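Putative oxidoreductase (Bacteroides fragilis NCTC 9343, PDB 3EOF) probably acts as a flavin mononucleotide-dependent oxidoreductase of the nitroreductase family, binding its flavin between the two subunits of a dimer. Local coordinates at residues P22-L25 with N26-E30; S36-G40 with M41-S45; Q139-I142 with D143-L147; L172-E175 with G176-E180; E235-L238 with K239-R243. One frame throughout, in Å; residues are numbered along the deposited sequence. Where two conformers were deposited one is given.

Contact 1: P22-L25 with N26-E30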
# COMPACT_ATOMS: atom_id res chain seq x y z
N PRO A 22 -22.29 -12.74 -1.79
CA PRO A 22 -21.41 -12.58 -2.96
C PRO A 22 -21.64 -11.24 -3.70
O PRO A 22 -20.69 -10.57 -4.05
CB PRO A 22 -21.76 -13.79 -3.84
CG PRO A 22 -22.27 -14.82 -2.86
CD PRO A 22 -23.00 -14.03 -1.80
N ASP A 23 -22.90 -10.84 -3.92
CA ASP A 23 -23.19 -9.57 -4.62
C ASP A 23 -22.42 -8.41 -3.99
O ASP A 23 -21.76 -7.64 -4.70
CB ASP A 23 -24.69 -9.23 -4.68
CG ASP A 23 -25.49 -10.07 -5.71
OD1 ASP A 23 -24.91 -11.00 -6.31
OD2 ASP A 23 -26.73 -9.81 -5.91
N LEU A 24 -22.49 -8.32 -2.67
CA LEU A 24 -21.82 -7.24 -1.90
C LEU A 24 -20.30 -7.37 -1.91
O LEU A 24 -19.60 -6.43 -2.27
CB LEU A 24 -22.37 -7.11 -0.45
CG LEU A 24 -21.73 -6.00 0.41
CD1 LEU A 24 -21.89 -4.64 -0.28
CD2 LEU A 24 -22.31 -5.97 1.81
N LEU A 25 -19.77 -8.52 -1.50
CA LEU A 25 -18.33 -8.71 -1.57
C LEU A 25 -17.78 -8.43 -2.99
O LEU A 25 -16.83 -7.69 -3.16
CB LEU A 25 -17.92 -10.11 -1.09
CG LEU A 25 -16.43 -10.21 -0.86
CD1 LEU A 25 -15.90 -9.31 0.32
CD2 LEU A 25 -16.07 -11.69 -0.61
N ASN A 26 -18.38 -9.01 -4.02
CA ASN A 26 -17.90 -8.79 -5.37
C ASN A 26 -18.04 -7.36 -5.82
O ASN A 26 -17.21 -6.89 -6.58
CB ASN A 26 -18.61 -9.71 -6.36
CG ASN A 26 -18.24 -11.18 -6.19
OD1 ASN A 26 -17.16 -11.54 -5.69
ND2 ASN A 26 -19.14 -12.04 -6.63
N ASP A 27 -19.08 -6.66 -5.37
CA ASP A 27 -19.28 -5.26 -5.77
C ASP A 27 -18.19 -4.38 -5.13
O ASP A 27 -17.62 -3.54 -5.80
CB ASP A 27 -20.68 -4.78 -5.40
CG ASP A 27 -21.12 -3.52 -6.17
OD1 ASP A 27 -20.58 -3.21 -7.26
OD2 ASP A 27 -22.07 -2.86 -5.68
N LEU A 28 -17.92 -4.60 -3.85
CA LEU A 28 -16.87 -3.91 -3.12
C LEU A 28 -15.52 -4.18 -3.77
O LEU A 28 -14.78 -3.27 -4.02
CB LEU A 28 -16.82 -4.37 -1.65
CG LEU A 28 -18.01 -3.96 -0.77
CD1 LEU A 28 -17.91 -4.69 0.58
CD2 LEU A 28 -18.05 -2.46 -0.63
N LEU A 29 -15.20 -5.45 -4.04
CA LEU A 29 -13.95 -5.80 -4.71
C LEU A 29 -13.88 -5.18 -6.12
O LEU A 29 -12.92 -4.49 -6.43
CB LEU A 29 -13.72 -7.31 -4.71
CG LEU A 29 -13.38 -7.97 -3.36
CD1 LEU A 29 -13.67 -9.42 -3.41
CD2 LEU A 29 -11.94 -7.71 -2.94
N GLU A 30 -14.92 -5.32 -6.94
CA GLU A 30 -14.88 -4.77 -8.28
C GLU A 30 -14.58 -3.28 -8.23
O GLU A 30 -13.81 -2.77 -9.05
CB GLU A 30 -16.19 -5.02 -9.03
CG GLU A 30 -16.12 -4.60 -10.48
CD GLU A 30 -17.39 -4.87 -11.26
OE1 GLU A 30 -18.38 -5.38 -10.71
OE2 GLU A 30 -17.37 -4.59 -12.46
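The side-chain amide of Asn-26 turns one face to the carbonyl oxygen of Pro-22. That oxygen, Pro-22 O, lies over the face but displaced from CG, 3.3 Å from Asn-26 CG. At the nitrogen end, Asn-26 ND2 is 4.2 Å from Pro-22 CB. ND2 is also near Pro-22 O, but the angle is too poor for a hydrogen bond. The carbonyl is taken instead by the backbone, with Asn-26 N 2.8 Å from Pro-22 O. On the inner side two leucine pairs do the work. Leu-25 and Leu-29 lie alongside each other and point the same way, and Leu-25 CG meets Leu-29 CD1 at 3.8 Å. Leu-24 and Leu-28 are set at a slant, with Leu-24 CD1 4.0 Å from Leu-28 CG. The branch of Leu-24 swings away from its own backbone N (chi1 -179°), and this brings CD1 back over the next turn. Leu-28 N closes that turn with a straight bond of 2.9 Å to Leu-24 O. Phe-117 of helix 100-123 receives Leu-25, Leu-28 and Leu-29, and strands 44-49 and 73-80 meet Leu-25 and Leu-29. On another side, Asn-26 and Leu-29 pack on Ile-178 of the second subunit. This is the i to i+4 pattern of an amphipathic helix, here the first turns of helix 22-32, laid against the central sheet of the nitroreductase fold.

Contact 2: S36-G40 with M41-S45. With FMN (flavin mononucleotide), chain D.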
# COMPACT_ATOMS: atom_id res chain seq x y z
N SER A 36 -5.84 3.09 -8.36
CA SER A 36 -4.78 3.33 -9.33
C SER A 36 -3.97 2.11 -9.39
O SER A 36 -3.80 1.41 -8.36
CB SER A 36 -3.92 4.50 -8.90
OG SER A 36 -4.69 5.65 -8.88
N THR A 37 -3.50 1.81 -10.59
CA THR A 37 -2.67 0.63 -10.83
C THR A 37 -1.61 0.97 -11.86
O THR A 37 -1.91 1.62 -12.83
CB THR A 37 -3.51 -0.58 -11.31
OG1 THR A 37 -2.62 -1.57 -11.82
CG2 THR A 37 -4.50 -0.16 -12.40
N MSE A 38 -0.37 0.52 -11.63
CA MSE A 38 0.76 0.83 -12.50
C MSE A 38 0.52 0.30 -13.87
O MSE A 38 0.31 -0.91 -14.04
CB MSE A 38 2.04 0.20 -11.99
CG MSE A 38 3.24 0.62 -12.78
SE MSE A 38 4.80 -0.36 -12.07
CE MSE A 38 4.83 -1.78 -13.38
N GLY A 39 0.59 1.20 -14.83
CA GLY A 39 0.35 0.90 -16.24
C GLY A 39 -1.03 0.36 -16.55
O GLY A 39 -1.27 -0.09 -17.65
N GLY A 40 -1.95 0.46 -15.60
CA GLY A 40 -3.29 -0.09 -15.75
C GLY A 40 -3.23 -1.61 -15.77
O GLY A 40 -4.16 -2.27 -16.23
N MSE A 41 -2.17 -2.16 -15.19
CA MSE A 41 -1.88 -3.58 -15.27
C MSE A 41 -2.58 -4.46 -14.28
O MSE A 41 -2.74 -5.63 -14.54
CB MSE A 41 -0.39 -3.79 -15.12
CG MSE A 41 0.41 -3.13 -16.21
SE MSE A 41 2.26 -3.02 -15.76
CE MSE A 41 2.89 -4.74 -16.33
N GLN A 42 -2.98 -3.89 -13.14
CA GLN A 42 -3.65 -4.63 -12.06
C GLN A 42 -2.79 -5.77 -11.60
O GLN A 42 -3.10 -6.92 -11.84
CB GLN A 42 -5.03 -5.15 -12.46
CG GLN A 42 -5.93 -4.05 -12.88
CD GLN A 42 -7.33 -4.52 -13.09
OE1 GLN A 42 -7.73 -4.73 -14.24
NE2 GLN A 42 -8.09 -4.68 -12.01
N LEU A 43 -1.75 -5.44 -10.86
CA LEU A 43 -0.77 -6.45 -10.42
C LEU A 43 -1.07 -7.16 -9.10
O LEU A 43 -0.20 -7.27 -8.19
CB LEU A 43 0.59 -5.76 -10.37
CG LEU A 43 1.06 -5.07 -11.64
CD1 LEU A 43 2.27 -4.15 -11.34
CD2 LEU A 43 1.35 -6.08 -12.71
N TYR A 44 -2.28 -7.70 -9.03
CA TYR A 44 -2.78 -8.32 -7.82
C TYR A 44 -3.83 -9.35 -8.12
O TYR A 44 -4.44 -9.37 -9.20
CB TYR A 44 -3.42 -7.24 -6.91
CG TYR A 44 -4.35 -6.28 -7.64
CD1 TYR A 44 -5.67 -6.62 -7.89
CD2 TYR A 44 -3.91 -5.05 -8.12
CE1 TYR A 44 -6.52 -5.76 -8.57
CE2 TYR A 44 -4.77 -4.19 -8.82
CZ TYR A 44 -6.07 -4.56 -9.02
OH TYR A 44 -6.96 -3.73 -9.67
N SER A 45 -4.03 -10.22 -7.14
CA SER A 45 -5.10 -11.17 -7.12
C SER A 45 -5.57 -11.13 -5.69
O SER A 45 -4.82 -10.78 -4.80
CB SER A 45 -4.63 -12.58 -7.48
OG SER A 45 -4.43 -12.66 -8.87
N1 FMN D . 0.58 7.59 -13.82
C2 FMN D . 1.47 8.41 -14.51
O2 FMN D . 1.09 9.19 -15.40
N3 FMN D . 2.83 8.34 -14.25
C4 FMN D . 3.35 7.48 -13.28
O4 FMN D . 4.46 7.82 -12.82
C4A FMN D . 2.46 6.64 -12.56
N5 FMN D . 2.92 5.75 -11.57
C5A FMN D . 2.03 4.95 -10.84
C6 FMN D . 2.52 4.07 -9.86
C7 FMN D . 1.66 3.26 -9.10
C7M FMN D . 2.08 2.99 -7.66
C8 FMN D . 0.29 3.32 -9.37
C8M FMN D . -0.65 2.78 -8.36
C9 FMN D . -0.21 4.18 -10.36
C9A FMN D . 0.64 5.01 -11.11
N10 FMN D . 0.17 5.91 -12.11
C10 FMN D . 1.07 6.70 -12.84
C1' FMN D . -1.27 5.96 -12.50
C2' FMN D . -1.58 4.74 -13.36
O2' FMN D . -0.87 4.79 -14.58
C3' FMN D . -3.11 4.67 -13.54
O3' FMN D . -3.70 4.37 -12.29
C4' FMN D . -3.55 3.65 -14.59
O4' FMN D . -3.38 4.19 -15.89
C5' FMN D . -5.02 3.32 -14.45
O5' FMN D . -5.70 4.54 -14.61
P FMN D . -6.87 5.08 -13.62
O1P FMN D . -7.95 4.04 -13.51
O2P FMN D . -7.47 6.32 -14.25
O3P FMN D . -6.23 5.38 -12.27
O HOH W 1 -5.78 -4.32 -16.32
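Met-41, a selenomethionine, runs past the carbonyl oxygen of Met-38. Its CB is 3.2 Å from Met-38 O, and CG and SE follow at similar range. SE also makes the contact with the other selenomethionine, with Met-41 SE 3.7 Å from Met-38 CE. There the chain bends (chi3 85°), and its tip, CE, turns away. The Met-41 side chain also packs on Phe-81. Met-38 CE reaches Leu-43 CD1 as well. The backbone below is a tight turn. Met-41 N bonds to Met-38 O at 3.0 Å, approaching from above the carbonyl plane. Gly-39 and Gly-40 both have positive phi, as a type I' beta turn requires.

Thr-37 ties this turn to the residues after it. Its OG1 stands opposite its own backbone N (chi1 167°) and accepts from Gln-42 N at 2.7 Å. The same hydroxyl is hydrogen-bonded to Asp-109, whose carboxylate also takes Met-38 N and Leu-43 N. Further on, Gln-42 NE2 bonds to Tyr-44 OH at 2.8 Å, nearly in its amide plane. A water joins Gln-42 OE1 to Gly-40 O. Leu-172 N of the second subunit is a further partner of OE1. On the other side of the loop, Thr-37 N donates to FMN O3' over 3.1 Å. The second subunit supplies Arg-9, Thr-11, Arg-13, Gln-65, Gly-132 and Arg-171 to the same flavin. This is the ribityl side of the FMN pocket, formed between two subunits as in other nitroreductases.

Contact 3: Q139-I142 with D143-L147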
# COMPACT_ATOMS: atom_id res chain seq x y z
N GLN A 139 5.13 -18.13 3.52
CA GLN A 139 5.18 -19.47 2.95
C GLN A 139 3.94 -20.29 3.25
O GLN A 139 3.45 -20.98 2.38
CB GLN A 139 6.42 -20.22 3.40
CG GLN A 139 6.64 -21.54 2.56
CD GLN A 139 6.82 -21.27 1.07
OE1 GLN A 139 7.69 -20.50 0.71
NE2 GLN A 139 5.98 -21.87 0.21
N MSE A 140 3.41 -20.21 4.47
CA MSE A 140 2.24 -20.97 4.89
C MSE A 140 1.01 -20.53 4.14
O MSE A 140 0.15 -21.32 3.84
CB MSE A 140 1.99 -20.80 6.38
CG MSE A 140 3.05 -21.48 7.28
SE MSE A 140 2.70 -21.16 9.18
CE MSE A 140 1.23 -22.17 9.40
N ILE A 141 0.91 -19.27 3.89
CA ILE A 141 -0.22 -18.72 3.13
C ILE A 141 -0.03 -19.19 1.70
O ILE A 141 -0.97 -19.61 1.07
CB ILE A 141 -0.26 -17.21 3.27
CG1 ILE A 141 -0.52 -16.86 4.73
CG2 ILE A 141 -1.36 -16.59 2.39
CD1 ILE A 141 -0.34 -15.41 5.09
N ILE A 142 1.22 -19.15 1.20
CA ILE A 142 1.48 -19.63 -0.16
C ILE A 142 1.04 -21.09 -0.34
O ILE A 142 0.40 -21.42 -1.33
CB ILE A 142 2.94 -19.45 -0.55
CG1 ILE A 142 3.21 -17.95 -0.79
CG2 ILE A 142 3.27 -20.30 -1.78
CD1 ILE A 142 4.69 -17.59 -0.64
N ASP A 143 1.43 -21.95 0.61
CA ASP A 143 1.08 -23.32 0.56
C ASP A 143 -0.45 -23.46 0.70
O ASP A 143 -1.09 -24.23 -0.03
CB ASP A 143 1.76 -24.08 1.72
CG ASP A 143 3.28 -24.08 1.62
OD1 ASP A 143 3.81 -23.83 0.52
OD2 ASP A 143 3.94 -24.37 2.65
N ALA A 144 -1.05 -22.70 1.61
CA ALA A 144 -2.49 -22.85 1.88
C ALA A 144 -3.36 -22.49 0.70
O ALA A 144 -4.31 -23.24 0.38
CB ALA A 144 -2.90 -22.06 3.14
N LEU A 145 -3.01 -21.39 0.03
CA LEU A 145 -3.81 -20.85 -1.06
C LEU A 145 -3.29 -21.25 -2.43
O LEU A 145 -3.82 -20.84 -3.45
CB LEU A 145 -3.91 -19.33 -0.95
CG LEU A 145 -4.34 -18.81 0.43
CD1 LEU A 145 -4.43 -17.32 0.44
CD2 LEU A 145 -5.67 -19.46 0.86
N HIS A 146 -2.24 -22.07 -2.43
CA HIS A 146 -1.66 -22.53 -3.68
C HIS A 146 -1.22 -21.39 -4.61
O HIS A 146 -1.46 -21.43 -5.82
CB HIS A 146 -2.65 -23.46 -4.40
CG HIS A 146 -3.08 -24.62 -3.56
ND1 HIS A 146 -4.37 -24.78 -3.11
CD2 HIS A 146 -2.36 -25.64 -3.03
CE1 HIS A 146 -4.44 -25.87 -2.37
NE2 HIS A 146 -3.23 -26.41 -2.31
N LEU A 147 -0.51 -20.42 -4.04
CA LEU A 147 -0.02 -19.26 -4.77
C LEU A 147 1.25 -19.70 -5.50
O LEU A 147 2.22 -20.19 -4.87
CB LEU A 147 0.26 -18.10 -3.82
CG LEU A 147 -0.90 -17.73 -2.89
CD1 LEU A 147 -0.38 -16.59 -2.04
CD2 LEU A 147 -2.14 -17.36 -3.69
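Gln-139 points CG away from its backbone N and then bends at chi2 (61°), which carries its amide along the helix to Asp-143. Asp-143 places its carboxylate beside its own backbone N (chi1 -64°), facing back. Gln-139 NE2 donates to Asp-143 OD1 over 2.9 Å. The bond lies in the amide plane, but it meets OD1 from above the carboxylate plane. The two flat groups are turned 42° apart. On another side of the helix, Ile-141 and Leu-145 lie side by side, with CG2 of Ile-141 3.7 Å from CD1 of Leu-145. Both touch Thr-76 of strand 73-80. Beyond Leu-145 the chain turns at His-146, which has positive phi. Leu-147 N then bonds to Ile-142 O at 3.0 Å, in the carbonyl plane and on a lone pair. Leu-147 CD1 packs across Ile-142 CG1 at 4.0 Å, roughly at a right angle. The bond from His-146 N to Asp-143 O is weak. Gln-139 OE1 accepts from Arg-243 NE. The amide therefore sits between an arginine and an aspartate, which would probably polarise it and relay part of the attraction between the two charges.

Contact 4: L172-E175 with G176-E180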
# COMPACT_ATOMS: atom_id res chain seq x y z
N LEU A 172 -1.26 10.45 16.31
CA LEU A 172 -0.37 11.55 16.64
C LEU A 172 -0.91 12.85 16.09
O LEU A 172 -1.69 12.84 15.14
CB LEU A 172 1.03 11.31 16.04
CG LEU A 172 1.83 10.16 16.62
CD1 LEU A 172 3.09 9.90 15.80
CD2 LEU A 172 2.14 10.39 18.06
N PRO A 173 -0.50 13.97 16.70
CA PRO A 173 -0.83 15.29 16.15
C PRO A 173 -0.31 15.34 14.71
O PRO A 173 0.77 14.86 14.45
CB PRO A 173 -0.05 16.25 17.06
CG PRO A 173 0.18 15.49 18.31
CD PRO A 173 0.28 14.07 17.94
N ILE A 174 -1.06 15.90 13.78
CA ILE A 174 -0.64 15.87 12.38
C ILE A 174 0.66 16.60 12.09
O ILE A 174 1.33 16.32 11.10
CB ILE A 174 -1.77 16.29 11.40
CG1 ILE A 174 -2.11 17.77 11.54
CG2 ILE A 174 -2.98 15.34 11.61
CD1 ILE A 174 -3.06 18.24 10.49
N GLU A 175 0.99 17.56 12.95
CA GLU A 175 2.26 18.25 12.88
C GLU A 175 3.44 17.29 13.11
O GLU A 175 4.58 17.63 12.78
CB GLU A 175 2.32 19.46 13.86
CG GLU A 175 1.51 19.30 15.15
CD GLU A 175 -0.02 19.42 14.91
OE1 GLU A 175 -0.49 20.39 14.25
OE2 GLU A 175 -0.76 18.55 15.36
N GLY A 176 3.19 16.09 13.64
CA GLY A 176 4.24 15.11 13.83
C GLY A 176 4.43 14.19 12.64
O GLY A 176 5.39 13.41 12.58
N ILE A 177 3.55 14.31 11.65
CA ILE A 177 3.59 13.46 10.48
C ILE A 177 3.89 14.23 9.22
O ILE A 177 4.64 13.78 8.38
CB ILE A 177 2.25 12.78 10.29
CG1 ILE A 177 2.02 11.82 11.46
CG2 ILE A 177 2.18 12.04 8.93
CD1 ILE A 177 0.65 11.32 11.48
N ILE A 178 3.28 15.38 9.10
CA ILE A 178 3.41 16.23 7.97
C ILE A 178 4.65 17.10 8.07
O ILE A 178 4.93 17.70 9.10
CB ILE A 178 2.16 17.11 7.86
CG1 ILE A 178 0.90 16.25 7.72
CG2 ILE A 178 2.25 18.06 6.66
CD1 ILE A 178 -0.41 17.10 7.76
N HIS A 179 5.42 17.15 6.97
CA HIS A 179 6.59 17.99 6.87
C HIS A 179 6.39 18.94 5.70
O HIS A 179 5.99 18.50 4.63
CB HIS A 179 7.81 17.14 6.62
CG HIS A 179 8.04 16.10 7.66
ND1 HIS A 179 9.03 16.19 8.61
CD2 HIS A 179 7.43 14.91 7.87
CE1 HIS A 179 9.02 15.11 9.36
NE2 HIS A 179 8.03 14.33 8.95
N GLU A 180 6.61 20.23 5.92
CA GLU A 180 6.49 21.22 4.84
C GLU A 180 7.78 21.37 4.06
O GLU A 180 8.76 21.89 4.59
CB GLU A 180 6.11 22.60 5.39
CG GLU A 180 4.72 22.72 5.94
CD GLU A 180 4.43 24.13 6.45
OE1 GLU A 180 5.24 25.05 6.15
OE2 GLU A 180 3.40 24.28 7.16
O HOH W 2 6.45 16.36 11.45
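Ile-174 lies alongside Ile-178, the two side chains pointing the same way. The overlap is made by one methyl, Ile-178 CD1, which is 4.0 Å from Ile-174 CB and equally close to Ile-174 CD1. In Ile-174, CG1 sits between the backbone N and the carbonyl carbon (chi1 68°), and this holds the CD1 branch beside its neighbour. Ile-174 packs on Glu-30 of the second subunit, and Ile-178 on Val-48 of that subunit. The backbone beneath is a short 3-10 turn. Gly-176 N bonds to Pro-173 O at 2.8 Å, and Ile-177 N to Ile-174 O at 3.0 Å. Ile-174 O takes a second donor, Ile-178 N, at 2.9 Å. The two donors come from different directions. Ile-178 N lies almost in line with the carbonyl, while Ile-177 N stands well above its plane, 66° out of it.

A water closes the other side of the turn. It donates to Glu-175 O at 2.6 Å and to Ile-178 O at 3.1 Å. The same water sits over one face of the His-179 ring, toward the rim. His-179 stacks on Tyr-183, and its NE2 is hydrogen-bonded to Ser-45 OG of the second subunit. From Ile-178 to Glu-180 the chain pairs in parallel with a strand of that subunit, so the sheet continues across the dimer interface. Pro-173 O and Ile-174 O are thus satisfied by N-H groups of the turn, and Glu-175 O by the water. Backbone bonds and one water hold the turn that leads into strand 178-180, and two isoleucines face the partner subunit.

Contact 5: E235-L238 with K239-R243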
# COMPACT_ATOMS: atom_id res chain seq x y z
N GLU A 235 15.06 -11.92 6.64
CA GLU A 235 15.69 -13.00 5.96
C GLU A 235 14.67 -13.94 5.37
O GLU A 235 14.81 -14.38 4.22
CB GLU A 235 16.67 -13.76 6.90
CG GLU A 235 17.98 -13.00 7.21
CD GLU A 235 18.72 -12.53 5.95
OE1 GLU A 235 19.04 -13.38 5.10
OE2 GLU A 235 18.95 -11.30 5.81
N ASN A 236 13.63 -14.24 6.15
CA ASN A 236 12.56 -15.12 5.68
C ASN A 236 11.90 -14.51 4.41
O ASN A 236 11.58 -15.20 3.44
CB ASN A 236 11.51 -15.37 6.79
CG ASN A 236 10.38 -16.27 6.33
OD1 ASN A 236 10.65 -17.35 5.92
ND2 ASN A 236 9.13 -15.78 6.32
N LEU A 237 11.74 -13.20 4.41
CA LEU A 237 11.13 -12.50 3.31
C LEU A 237 11.94 -12.67 2.03
O LEU A 237 11.38 -12.88 0.95
CB LEU A 237 11.03 -11.04 3.67
CG LEU A 237 10.23 -10.04 2.86
CD1 LEU A 237 8.83 -10.57 2.50
CD2 LEU A 237 10.15 -8.75 3.72
N LEU A 238 13.26 -12.60 2.16
CA LEU A 238 14.14 -12.75 1.01
C LEU A 238 14.03 -14.16 0.50
O LEU A 238 13.90 -14.35 -0.69
CB LEU A 238 15.59 -12.40 1.36
CG LEU A 238 15.83 -10.93 1.70
CD1 LEU A 238 17.23 -10.73 2.26
CD2 LEU A 238 15.61 -10.12 0.49
N LYS A 239 14.04 -15.14 1.40
CA LYS A 239 13.87 -16.52 1.03
C LYS A 239 12.57 -16.80 0.27
O LYS A 239 12.57 -17.52 -0.73
CB LYS A 239 13.95 -17.44 2.26
CG LYS A 239 15.33 -17.55 2.86
CD LYS A 239 15.33 -18.49 4.09
CE LYS A 239 16.74 -18.64 4.66
NZ LYS A 239 16.81 -19.52 5.91
N VAL A 240 11.47 -16.26 0.76
CA VAL A 240 10.17 -16.53 0.16
C VAL A 240 10.04 -15.77 -1.15
O VAL A 240 9.46 -16.30 -2.11
CB VAL A 240 9.02 -16.23 1.13
CG1 VAL A 240 7.66 -16.52 0.49
CG2 VAL A 240 9.18 -17.07 2.37
N LEU A 241 10.59 -14.56 -1.22
CA LEU A 241 10.55 -13.80 -2.46
C LEU A 241 11.33 -14.57 -3.54
O LEU A 241 10.91 -14.64 -4.70
CB LEU A 241 11.16 -12.42 -2.25
CG LEU A 241 10.32 -11.32 -1.62
CD1 LEU A 241 11.28 -10.21 -1.17
CD2 LEU A 241 9.31 -10.81 -2.61
N ARG A 242 12.44 -15.19 -3.14
CA ARG A 242 13.27 -15.97 -4.05
C ARG A 242 12.46 -17.17 -4.59
O ARG A 242 12.35 -17.42 -5.80
CB ARG A 242 14.53 -16.43 -3.30
CG ARG A 242 15.48 -17.33 -4.11
CD ARG A 242 16.92 -17.41 -3.50
NE ARG A 242 17.43 -16.07 -3.12
CZ ARG A 242 17.70 -15.66 -1.87
NH1 ARG A 242 17.57 -16.48 -0.81
NH2 ARG A 242 18.14 -14.42 -1.68
N ARG A 243 11.83 -17.87 -3.65
CA ARG A 243 11.06 -19.07 -3.91
C ARG A 243 9.92 -18.72 -4.86
O ARG A 243 9.53 -19.51 -5.73
CB ARG A 243 10.57 -19.59 -2.56
CG ARG A 243 10.68 -21.07 -2.38
CD ARG A 243 11.33 -21.40 -1.02
NE ARG A 243 10.53 -21.04 0.14
CZ ARG A 243 10.95 -21.04 1.41
NH1 ARG A 243 12.22 -21.33 1.73
NH2 ARG A 243 10.11 -20.71 2.39
O HOH W 3 9.46 -19.50 4.76
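Lys-239, Val-240, Leu-241 and Arg-242 each donate a backbone N-H four residues back, in regular alpha-helical bonds such as Val-240 N to Asn-236 O at 2.9 Å. Leu-237 and Leu-241 point the same way and lie side by side, with Leu-237 CG 4.2 Å from Leu-241 CD1. The stem of Leu-241 is closer to the backbone, and its CG is 3.2 Å from Leu-237 O. Val-240 points CG2 at the polar side chain one turn earlier, 3.9 Å from Asn-236 OD1. Asn-236 carries its CG opposite its own backbone N (chi1 180°), and this brings the amide to that methyl.

These residues form the last turns of helix 227-243, whose apolar side faces Phe-152 of strand 151-160 through Leu-237, Val-240 and Leu-241. Val-240 also packs on Ile-142 and Pro-138 of helix 138-145. Leu-237 and Leu-238 reach Leu-104 and Leu-100 of the second subunit.

Beside helix 138-145, a water donates to Asn-236 OD1 at 2.7 Å and accepts a weak bond from Arg-243 NH2. Arg-243 NE is hydrogen-bonded to Gln-139 OE1 of that helix. Arg-242 bends at chi3 (-46°), and its guanidinium folds back across the end of the preceding turn. Leu-238 O lies over the centre of one guanidinium face, about 4.1 Å above the plane. Arg-242 NE is hydrogen-bonded to the backbone oxygen of Asp-248, further on in the chain.

In the fold
The five contacts follow one another along the chain without overlap. Contact 1 is on helix 22-32. The chain then passes through contact 2 into strand 44-49, which within this chain is an outer strand of the four-stranded antiparallel sheet; the two centres are about 18 Å apart. Contacts 3 and 5 are the only pair that touch within the chain, with centres about 14 Å apart, where helices 138-145 and 227-243 meet. Within one chain contact 4 is far off, about 39 Å from contact 3 between centres. Across the dimer it meets contacts 1 and 2 of the other subunit, and its strand 178-180 extends a sheet there. All five touch the second subunit, consistent with an intimate dimer that shares its flavin sites.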